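Local coordinates for protein CDA peptide synthetase I (Streptomyces coelicolor, PDB 5DUA) that belongs to the peptide synthetases and is represented here by a condensation domain, a fold of the CoA-dependent acyltransferase superfamily, at residues Ser14-Val19 / Pro306-Asn311; Val289-Val294 / Ser310-Leu315; Ala240-Ser245 / Gly411-Tyr416. The protein carries 1 engineered substitution. All blocks are in the same frame, centred on the assembly; numbering follows the deposited sequence.

Contact 1: residues Ser14-Val19 / Pro306-Asn311; sequences SAQHCV and PGMVSN. Engineered in segment 14-19: C18 (natural residue Glu). With 5FQ (N-pentyl-L-alaninamide), chain E.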
loop_
_atom_site.group_PDB
_atom_site.type_symbol
_atom_site.label_atom_id
_atom_site.label_comp_id
_atom_site.label_asym_id
_atom_site.label_seq_id
_atom_site.Cartn_x
_atom_site.Cartn_y
_atom_site.Cartn_z
ATOM N N SER B 14 6.986 -9.289 11.230
ATOM C CA SER B 14 7.881 -8.164 11.511
ATOM C C SER B 14 7.203 -6.830 11.261
ATOM O O SER B 14 7.258 -5.940 12.107
ATOM C CB SER B 14 9.150 -8.251 10.670
ATOM O OG SER B 14 9.966 -9.320 11.100
ATOM N N ALA B 15 6.549 -6.693 10.111
ATOM C CA ALA B 15 5.876 -5.443 9.771
ATOM C C ALA B 15 4.758 -5.135 10.769
ATOM O O ALA B 15 4.539 -3.973 11.154
ATOM C CB ALA B 15 5.318 -5.506 8.343
ATOM N N GLN B 16 4.037 -6.164 11.180
ATOM C CA GLN B 16 2.975 -5.970 12.161
ATOM C C GLN B 16 3.538 -5.540 13.517
ATOM O O GLN B 16 2.958 -4.676 14.178
ATOM C CB GLN B 16 2.150 -7.234 12.327
ATOM C CG GLN B 16 1.236 -7.549 11.141
ATOM C CD GLN B 16 0.486 -8.861 11.315
ATOM O OE1 GLN B 16 1.074 -9.891 11.669
ATOM N NE2 GLN B 16 -0.824 -8.828 11.083
ATOM N N HIS B 17 4.643 -6.149 13.947
ATOM C CA HIS B 17 5.324 -5.687 15.164
ATOM C C HIS B 17 5.686 -4.214 15.044
ATOM O O HIS B 17 5.625 -3.461 16.013
ATOM C CB HIS B 17 6.600 -6.495 15.441
ATOM C CG HIS B 17 6.362 -7.772 16.179
ATOM N ND1 HIS B 17 5.796 -7.810 17.432
ATOM C CD2 HIS B 17 6.643 -9.057 15.851
ATOM C CE1 HIS B 17 5.713 -9.065 17.838
ATOM N NE2 HIS B 17 6.221 -9.840 16.898
ATOM N N CYS B 18 6.078 -3.801 13.850
ATOM C CA CYS B 18 6.555 -2.442 13.654
ATOM C C CYS B 18 5.382 -1.473 13.786
ATOM O O CYS B 18 5.477 -0.450 14.460
ATOM C CB CYS B 18 7.238 -2.327 12.294
ATOM S SG CYS B 18 7.882 -0.713 11.872
ATOM N N VAL B 19 4.264 -1.821 13.165
ATOM C CA VAL B 19 3.059 -1.015 13.223
ATOM C C VAL B 19 2.514 -0.966 14.656
ATOM O O VAL B 19 2.085 0.079 15.125
ATOM C CB VAL B 19 1.969 -1.573 12.270
ATOM C CG1 VAL B 19 0.651 -0.861 12.493
ATOM C CG2 VAL B 19 2.405 -1.424 10.827
ATOM N N PRO B 306 -3.351 -12.929 2.849
ATOM C CA PRO B 306 -3.667 -11.551 3.225
ATOM C C PRO B 306 -3.087 -11.218 4.590
ATOM O O PRO B 306 -3.091 -12.054 5.504
ATOM C CB PRO B 306 -5.207 -11.523 3.224
ATOM C CG PRO B 306 -5.582 -12.550 2.218
ATOM C CD PRO B 306 -4.573 -13.669 2.485
ATOM N N GLY B 307 -2.527 -10.026 4.706
ATOM C CA GLY B 307 -1.876 -9.626 5.932
ATOM C C GLY B 307 -1.047 -8.388 5.733
ATOM O O GLY B 307 -1.296 -7.610 4.818
ATOM N N MET B 308 -0.083 -8.190 6.628
ATOM C CA MET B 308 0.786 -7.027 6.596
ATOM C C MET B 308 2.221 -7.459 6.792
ATOM O O MET B 308 2.645 -7.759 7.927
ATOM C CB MET B 308 0.371 -6.033 7.678
ATOM C CG MET B 308 1.413 -4.975 8.002
ATOM S SD MET B 308 2.072 -4.167 6.540
ATOM C CE MET B 308 2.818 -2.709 7.262
ATOM N N VAL B 309 2.972 -7.499 5.695
ATOM C CA VAL B 309 4.353 -7.976 5.723
ATOM C C VAL B 309 5.278 -7.093 4.931
ATOM O O VAL B 309 6.465 -7.392 4.843
ATOM C CB VAL B 309 4.508 -9.424 5.155
ATOM C CG1 VAL B 309 4.130 -10.474 6.196
ATOM C CG2 VAL B 309 3.716 -9.601 3.897
ATOM N N SER B 310 4.751 -6.011 4.357
ATOM C CA SER B 310 5.558 -5.148 3.505
ATOM C C SER B 310 6.737 -4.504 4.254
ATOM O O SER B 310 6.724 -4.312 5.475
ATOM C CB SER B 310 4.702 -4.062 2.872
ATOM O OG SER B 310 3.942 -3.389 3.853
ATOM N N ASN B 311 7.752 -4.183 3.469
ATOM C CA ASN B 311 9.014 -3.689 3.964
ATOM C C ASN B 311 9.337 -2.467 3.143
ATOM O O ASN B 311 8.912 -2.378 1.992
ATOM C CB ASN B 311 10.076 -4.780 3.827
ATOM C CG ASN B 311 11.361 -4.470 4.568
ATOM O OD1 ASN B 311 11.398 -3.655 5.502
ATOM N ND2 ASN B 311 12.430 -5.146 4.164
HETATM C C01 5FQ E . 6.657 0.370 11.175
HETATM C C02 5FQ E . 5.829 -0.315 10.100
HETATM C C03 5FQ E . 6.508 -0.365 8.728
HETATM C C04 5FQ E . 6.238 0.882 7.879
HETATM C C05 5FQ E . 4.781 0.998 7.424
HETATM N N06 5FQ E . 4.585 0.788 5.992
HETATM C C07 5FQ E . 3.910 1.641 5.205
HETATM O O08 5FQ E . 3.429 2.689 5.618
HETATM C C09 5FQ E . 3.757 1.266 3.750
HETATM C C10 5FQ E . 4.853 1.923 2.916
HETATM N N11 5FQ E . 2.454 1.734 3.234
HETATM O O HOH W 1 6.910 -8.606 7.920
#
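A15 and V309 bring their CA atoms within 5.0 Å, as the first turn of helix 14-25 meets the irregular loop 306-311, which leads from helix 300-303 into strand 311-318. No direct hydrogen bond joins the two backbones. Instead a water takes the amide hydrogen of A15 N at 2.9 Å and makes a weak bond to V309 O. The loop turns M308 toward the helix and V309 away from it, and the carbonyls of M308 and S310 face the first turn: A15 CB sits 3.4 Å from S310 O and also beside M308 O. Both oxygens have polar partners of their own, the hydroxyl of T13 for M308 O and R346 for S310 O.

M308 carries most of the side-chain contact. Its chain leaves anti to the backbone N and then bends at chi2 (49°), which swings the methyl end across the helix axis. There CE touches two residues one turn apart, A15 CB at 3.9 Å and V19 CG2 at 3.8 Å. The Q16 and M308 side chains run alongside one another, head to tail, Q16 CG lying 3.9 Å from M308 CB. The Q16 amide is gripped at both ends, OE1 by T13 N and NE2 by I159 O.

The junction borders the HHxxxDG signature of condensation domains, in which D162 OD2 accepts a hydrogen bond from V309 N and H158 packs on M308; helix and loop come from the two halves of this pseudo-dimeric fold. C18, an engineered residue in place of the natural Glu, sends SG anti to its own N (chi1 180°) and is covalently bonded to C01 of N-pentyl-L-alaninamide, SG to C01 being 1.8 Å. V19 CG2 flanks the next ligand carbon, C02, at 3.7 Å, while H158 NE2 hydrogen-bonds the ligand.

Contact 2: residues Val289-Val294 / Ser310-Leu315; sequences VVSVPV and SNRLPL. With 5FQ (N-pentyl-L-alaninamide), chain E.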
loop_
_atom_site.group_PDB
_atom_site.type_symbol
_atom_site.label_atom_id
_atom_site.label_comp_id
_atom_site.label_asym_id
_atom_site.label_seq_id
_atom_site.Cartn_x
_atom_site.Cartn_y
_atom_site.Cartn_z
ATOM N N VAL B 289 18.613 9.792 -1.993
ATOM C CA VAL B 289 18.009 8.610 -1.398
ATOM C C VAL B 289 16.503 8.619 -1.639
ATOM O O VAL B 289 15.830 9.621 -1.403
ATOM C CB VAL B 289 18.294 8.516 0.105
ATOM C CG1 VAL B 289 17.560 7.333 0.709
ATOM C CG2 VAL B 289 19.804 8.401 0.359
ATOM N N VAL B 290 15.994 7.495 -2.130
ATOM C CA VAL B 290 14.555 7.264 -2.205
ATOM C C VAL B 290 14.255 5.924 -1.553
ATOM O O VAL B 290 15.071 5.008 -1.591
ATOM C CB VAL B 290 14.039 7.296 -3.651
ATOM C CG1 VAL B 290 14.197 8.697 -4.234
ATOM C CG2 VAL B 290 14.756 6.291 -4.508
ATOM N N SER B 291 13.098 5.815 -0.920
ATOM C CA SER B 291 12.725 4.567 -0.277
ATOM C C SER B 291 11.758 3.797 -1.176
ATOM O O SER B 291 10.872 4.379 -1.797
ATOM C CB SER B 291 12.124 4.838 1.095
ATOM O OG SER B 291 13.065 5.536 1.892
ATOM N N VAL B 292 11.976 2.489 -1.252
ATOM C CA VAL B 292 11.204 1.608 -2.114
ATOM C C VAL B 292 10.487 0.567 -1.275
ATOM O O VAL B 292 11.114 -0.138 -0.488
ATOM C CB VAL B 292 12.115 0.912 -3.145
ATOM C CG1 VAL B 292 11.367 -0.144 -3.907
ATOM C CG2 VAL B 292 12.675 1.944 -4.108
ATOM N N PRO B 293 9.161 0.451 -1.440
ATOM C CA PRO B 293 8.513 -0.665 -0.751
ATOM C C PRO B 293 8.746 -1.975 -1.504
ATOM O O PRO B 293 8.808 -1.982 -2.735
ATOM C CB PRO B 293 7.028 -0.271 -0.750
ATOM C CG PRO B 293 6.913 0.946 -1.671
ATOM C CD PRO B 293 8.226 1.129 -2.349
ATOM N N VAL B 294 8.937 -3.060 -0.769
ATOM C CA VAL B 294 8.874 -4.406 -1.340
ATOM C C VAL B 294 7.828 -5.166 -0.530
ATOM O O VAL B 294 7.509 -4.777 0.600
ATOM C CB VAL B 294 10.228 -5.122 -1.316
ATOM C CG1 VAL B 294 11.225 -4.415 -2.230
ATOM C CG2 VAL B 294 10.762 -5.181 0.099
ATOM N N SER B 310 4.751 -6.011 4.357
ATOM C CA SER B 310 5.558 -5.148 3.505
ATOM C C SER B 310 6.737 -4.504 4.254
ATOM O O SER B 310 6.724 -4.312 5.475
ATOM C CB SER B 310 4.702 -4.062 2.872
ATOM O OG SER B 310 3.942 -3.389 3.853
ATOM N N ASN B 311 7.752 -4.183 3.469
ATOM C CA ASN B 311 9.014 -3.689 3.964
ATOM C C ASN B 311 9.337 -2.467 3.143
ATOM O O ASN B 311 8.912 -2.378 1.992
ATOM C CB ASN B 311 10.076 -4.780 3.827
ATOM C CG ASN B 311 11.361 -4.470 4.568
ATOM O OD1 ASN B 311 11.398 -3.655 5.502
ATOM N ND2 ASN B 311 12.430 -5.146 4.164
ATOM N N ARG B 312 10.031 -1.506 3.738
ATOM C CA ARG B 312 10.496 -0.345 2.998
ATOM C C ARG B 312 12.013 -0.249 3.102
ATOM O O ARG B 312 12.553 -0.337 4.190
ATOM C CB ARG B 312 9.842 0.933 3.524
ATOM C CG ARG B 312 10.335 2.186 2.802
ATOM C CD ARG B 312 9.582 3.433 3.223
ATOM N NE ARG B 312 9.068 3.325 4.583
ATOM C CZ ARG B 312 7.892 3.799 4.990
ATOM N NH1 ARG B 312 7.079 4.428 4.141
ATOM N NH2 ARG B 312 7.529 3.641 6.261
ATOM N N LEU B 313 12.695 -0.071 1.975
ATOM C CA LEU B 313 14.151 -0.061 1.991
ATOM C C LEU B 313 14.735 1.133 1.249
ATOM O O LEU B 313 14.206 1.577 0.228
ATOM C CB LEU B 313 14.683 -1.369 1.412
ATOM C CG LEU B 313 14.579 -2.557 2.368
ATOM C CD1 LEU B 313 14.912 -3.848 1.647
ATOM C CD2 LEU B 313 15.457 -2.376 3.577
ATOM N N PRO B 314 15.833 1.680 1.778
ATOM C CA PRO B 314 16.390 2.879 1.157
ATOM C C PRO B 314 17.180 2.537 -0.090
ATOM O O PRO B 314 17.898 1.540 -0.133
ATOM C CB PRO B 314 17.295 3.438 2.246
ATOM C CG PRO B 314 17.780 2.222 2.941
ATOM C CD PRO B 314 16.616 1.264 2.951
ATOM N N LEU B 315 17.040 3.385 -1.088
ATOM C CA LEU B 315 17.749 3.248 -2.340
ATOM C C LEU B 315 18.680 4.442 -2.491
ATOM O O LEU B 315 18.228 5.559 -2.751
ATOM C CB LEU B 315 16.751 3.166 -3.493
ATOM C CG LEU B 315 17.219 2.570 -4.805
ATOM C CD1 LEU B 315 17.553 1.095 -4.629
ATOM C CD2 LEU B 315 16.137 2.754 -5.847
HETATM C C01 5FQ E . 6.657 0.370 11.175
HETATM C C02 5FQ E . 5.829 -0.315 10.100
HETATM C C03 5FQ E . 6.508 -0.365 8.728
HETATM C C04 5FQ E . 6.238 0.882 7.879
HETATM C C05 5FQ E . 4.781 0.998 7.424
HETATM N N06 5FQ E . 4.585 0.788 5.992
HETATM C C07 5FQ E . 3.910 1.641 5.205
HETATM O O08 5FQ E . 3.429 2.689 5.618
HETATM C C09 5FQ E . 3.757 1.266 3.750
HETATM C C10 5FQ E . 4.853 1.923 2.916
HETATM N N11 5FQ E . 2.454 1.734 3.234
#
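V292 and L313 are the central hydrogen-bonded pair of an antiparallel ribbon in the C-terminal half of the condensation domain, V292 N reaching L313 O at 2.8 Å with a nearly straight 171° bond. The reciprocal pairs V290/L315 and V294/N311 complete six backbone bonds, and the N-to-C directions of the two short strands differ by 150°. CA-H...O contacts, such as P293 CA to N311 O, fill in between them.

On the face of S291 and P293, R312 lays its aliphatic chain against S291, CD standing 3.6 Å from S291 CB. A bend at chi3 (28°) then carries the guanidinium to N-pentyl-L-alaninamide, NH2 approaching ligand C04 obliquely at 3.4 Å. NH1 is held by T363 OG1, while S291 OG takes the amide of G361, so both residues are bonded to the run 361-363.

Across the other face, L315 CD2 lies 4.0 Å from both V290 CG2 and V292 CG2, and N311 CB rests on V294 CG2 at 3.8 Å. The N311 amide is fixed by F345 O and G347 N.

V290 and L315 pack on helix 267-283, L313 and L315 on helix 325-341, L313 and P314 on W217 of helix 208-221, and S291 shares backbone bonds with V364 of strand 363-366 and with P362 just before it.

Contact 3: residues Ala240-Ser245 / Gly411-Tyr416; sequences APTVRS and GNPQVY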
loop_
_atom_site.group_PDB
_atom_site.type_symbol
_atom_site.label_atom_id
_atom_site.label_comp_id
_atom_site.label_asym_id
_atom_site.label_seq_id
_atom_site.Cartn_x
_atom_site.Cartn_y
_atom_site.Cartn_z
ATOM N N ALA B 240 -0.572 10.840 8.984
ATOM C CA ALA B 240 -1.486 10.598 7.886
ATOM C C ALA B 240 -1.329 11.706 6.872
ATOM O O ALA B 240 -1.355 12.888 7.232
ATOM C CB ALA B 240 -2.924 10.540 8.382
ATOM N N PRO B 241 -1.155 11.340 5.600
ATOM C CA PRO B 241 -0.802 12.401 4.663
ATOM C C PRO B 241 -1.977 13.201 4.176
ATOM O O PRO B 241 -3.123 12.759 4.227
ATOM C CB PRO B 241 -0.169 11.640 3.500
ATOM C CG PRO B 241 -0.851 10.316 3.515
ATOM C CD PRO B 241 -1.066 10.004 4.981
ATOM N N THR B 242 -1.654 14.391 3.694
ATOM C CA THR B 242 -2.513 15.112 2.784
ATOM C C THR B 242 -2.231 14.530 1.400
ATOM O O THR B 242 -1.070 14.450 0.985
ATOM C CB THR B 242 -2.230 16.620 2.814
ATOM O OG1 THR B 242 -2.415 17.120 4.148
ATOM C CG2 THR B 242 -3.140 17.362 1.852
ATOM N N VAL B 243 -3.280 14.103 0.711
ATOM C CA VAL B 243 -3.133 13.364 -0.540
ATOM C C VAL B 243 -3.644 14.218 -1.685
ATOM O O VAL B 243 -4.787 14.659 -1.667
ATOM C CB VAL B 243 -3.916 12.020 -0.531
ATOM C CG1 VAL B 243 -3.750 11.282 -1.874
ATOM C CG2 VAL B 243 -3.475 11.151 0.624
ATOM N N ARG B 244 -2.787 14.460 -2.667
ATOM C CA ARG B 244 -3.224 15.074 -3.911
ATOM C C ARG B 244 -2.980 14.123 -5.070
ATOM O O ARG B 244 -1.873 13.593 -5.247
ATOM C CB ARG B 244 -2.523 16.398 -4.134
ATOM C CG ARG B 244 -2.962 17.470 -3.142
ATOM C CD ARG B 244 -4.465 17.816 -3.263
ATOM N NE ARG B 244 -4.893 18.822 -2.287
ATOM C CZ ARG B 244 -5.467 18.564 -1.113
ATOM N NH1 ARG B 244 -5.710 17.316 -0.717
ATOM N NH2 ARG B 244 -5.806 19.574 -0.319
ATOM N N SER B 245 -4.040 13.928 -5.851
ATOM C CA SER B 245 -4.085 12.893 -6.875
ATOM C C SER B 245 -4.264 13.496 -8.258
ATOM O O SER B 245 -5.028 14.444 -8.443
ATOM C CB SER B 245 -5.215 11.917 -6.569
ATOM O OG SER B 245 -5.231 10.842 -7.482
ATOM N N GLY B 411 1.637 13.833 1.306
ATOM C CA GLY B 411 2.566 14.672 2.042
ATOM C C GLY B 411 2.208 14.813 3.504
ATOM O O GLY B 411 1.045 14.977 3.867
ATOM N N ASN B 412 3.228 14.741 4.343
ATOM C CA ASN B 412 3.104 15.118 5.744
ATOM C C ASN B 412 2.536 16.537 5.802
ATOM O O ASN B 412 3.078 17.441 5.174
ATOM C CB ASN B 412 4.467 15.021 6.438
ATOM C CG ASN B 412 4.393 15.307 7.936
ATOM O OD1 ASN B 412 3.899 16.353 8.354
ATOM N ND2 ASN B 412 4.880 14.371 8.747
ATOM N N PRO B 413 1.416 16.730 6.519
ATOM C CA PRO B 413 0.755 18.039 6.531
ATOM C C PRO B 413 1.519 19.132 7.291
ATOM O O PRO B 413 1.190 20.299 7.143
ATOM C CB PRO B 413 -0.575 17.747 7.217
ATOM C CG PRO B 413 -0.329 16.582 8.052
ATOM C CD PRO B 413 0.676 15.744 7.325
ATOM N N GLN B 414 2.516 18.760 8.080
ATOM C CA GLN B 414 3.339 19.750 8.759
ATOM C C GLN B 414 4.418 20.231 7.800
ATOM O O GLN B 414 4.962 21.316 7.970
ATOM C CB GLN B 414 3.941 19.172 10.036
ATOM C CG GLN B 414 2.906 19.017 11.137
ATOM C CD GLN B 414 3.450 18.327 12.368
ATOM O OE1 GLN B 414 4.656 18.117 12.499
ATOM N NE2 GLN B 414 2.557 17.970 13.281
ATOM N N VAL B 415 4.689 19.429 6.771
ATOM C CA VAL B 415 5.705 19.743 5.776
ATOM C C VAL B 415 5.114 20.372 4.508
ATOM O O VAL B 415 5.728 21.268 3.927
ATOM C CB VAL B 415 6.508 18.471 5.403
ATOM C CG1 VAL B 415 7.609 18.792 4.400
ATOM C CG2 VAL B 415 7.103 17.845 6.659
ATOM N N TYR B 416 3.930 19.917 4.087
ATOM C CA TYR B 416 3.295 20.420 2.875
ATOM C C TYR B 416 1.847 20.809 3.100
ATOM O O TYR B 416 1.126 20.173 3.867
ATOM C CB TYR B 416 3.319 19.372 1.734
ATOM C CG TYR B 416 4.661 18.770 1.395
ATOM C CD1 TYR B 416 5.123 17.634 2.047
ATOM C CD2 TYR B 416 5.451 19.317 0.397
ATOM C CE1 TYR B 416 6.347 17.074 1.723
ATOM C CE2 TYR B 416 6.672 18.770 0.066
ATOM C CZ TYR B 416 7.119 17.651 0.725
ATOM O OH TYR B 416 8.338 17.111 0.384
#
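T242 and G411 form the one bridge between these segments, an antiparallel hydrogen-bonded pair. T242 N gives its hydrogen to G411 O at 2.8 Å and G411 N returns one to T242 O at the same length; the second bond is the straighter, 172° against 152°. The pairing marks the point where strand 404-411 ends and strand 242-248 begins.

Close carbon-to-oxygen contacts surround the pair. P241 CA comes to 3.3 Å from G411 O, and its CB touches G411 N and O. P413 reaches back to the lead-in of the strand and to T242: its CD meets A240 O at 3.5 Å, and its CB meets T242 OG1 at 3.6 Å. The threonine hydroxyl takes this place because chi1 (-58°) sets OG1 beside the backbone N, on the side of P413.

The loop that carries P413 is bonded internally. N412 OD1 accepts from Q414 N, which lies in the carbonyl plane, closing an Asx turn; N412 O accepts from both V415 N and Y416 N. The Y416 ring, one face covered near its rim by V415 CG1, brings CD1 to 3.9 Å from G411 CA, where glycine has no side chain, and its OH binds D392.

Strand 242-248 is one of two edge strands of a four-stranded mixed sheet in the C-terminal half of the condensation domain, next to 404-411, with 393-398 and 363-366 beyond. Helix 418-437 lies against this corner, L421 touching both R244 and Y416, while N412 bonds back to D392 at the approach to strand 393-398.

In the fold
Along the chain the order is 14-19, 240-245, 289-294, the overlapping 306-311 and 310-315, and 411-416. Contacts 1 and 2 share S310 and N311, so one continuous run of chain passes from the helix 14-25 junction into the antiparallel ribbon; their centres lie 14 Å apart and both touch N-pentyl-L-alaninamide. Contact 3 lies apart, its centre about 23 Å from contact 1 and 19 Å from contact 2; it encloses contact 2 in sequence and alternates with contact 1. Strand 363-366, bonded to the ribbon of contact 2, belongs to the sheet that contact 3 edges. Contact 1 thus joins the two halves beside the ligand, contact 2 borders it from the C-terminal half, contact 3 lying farther off.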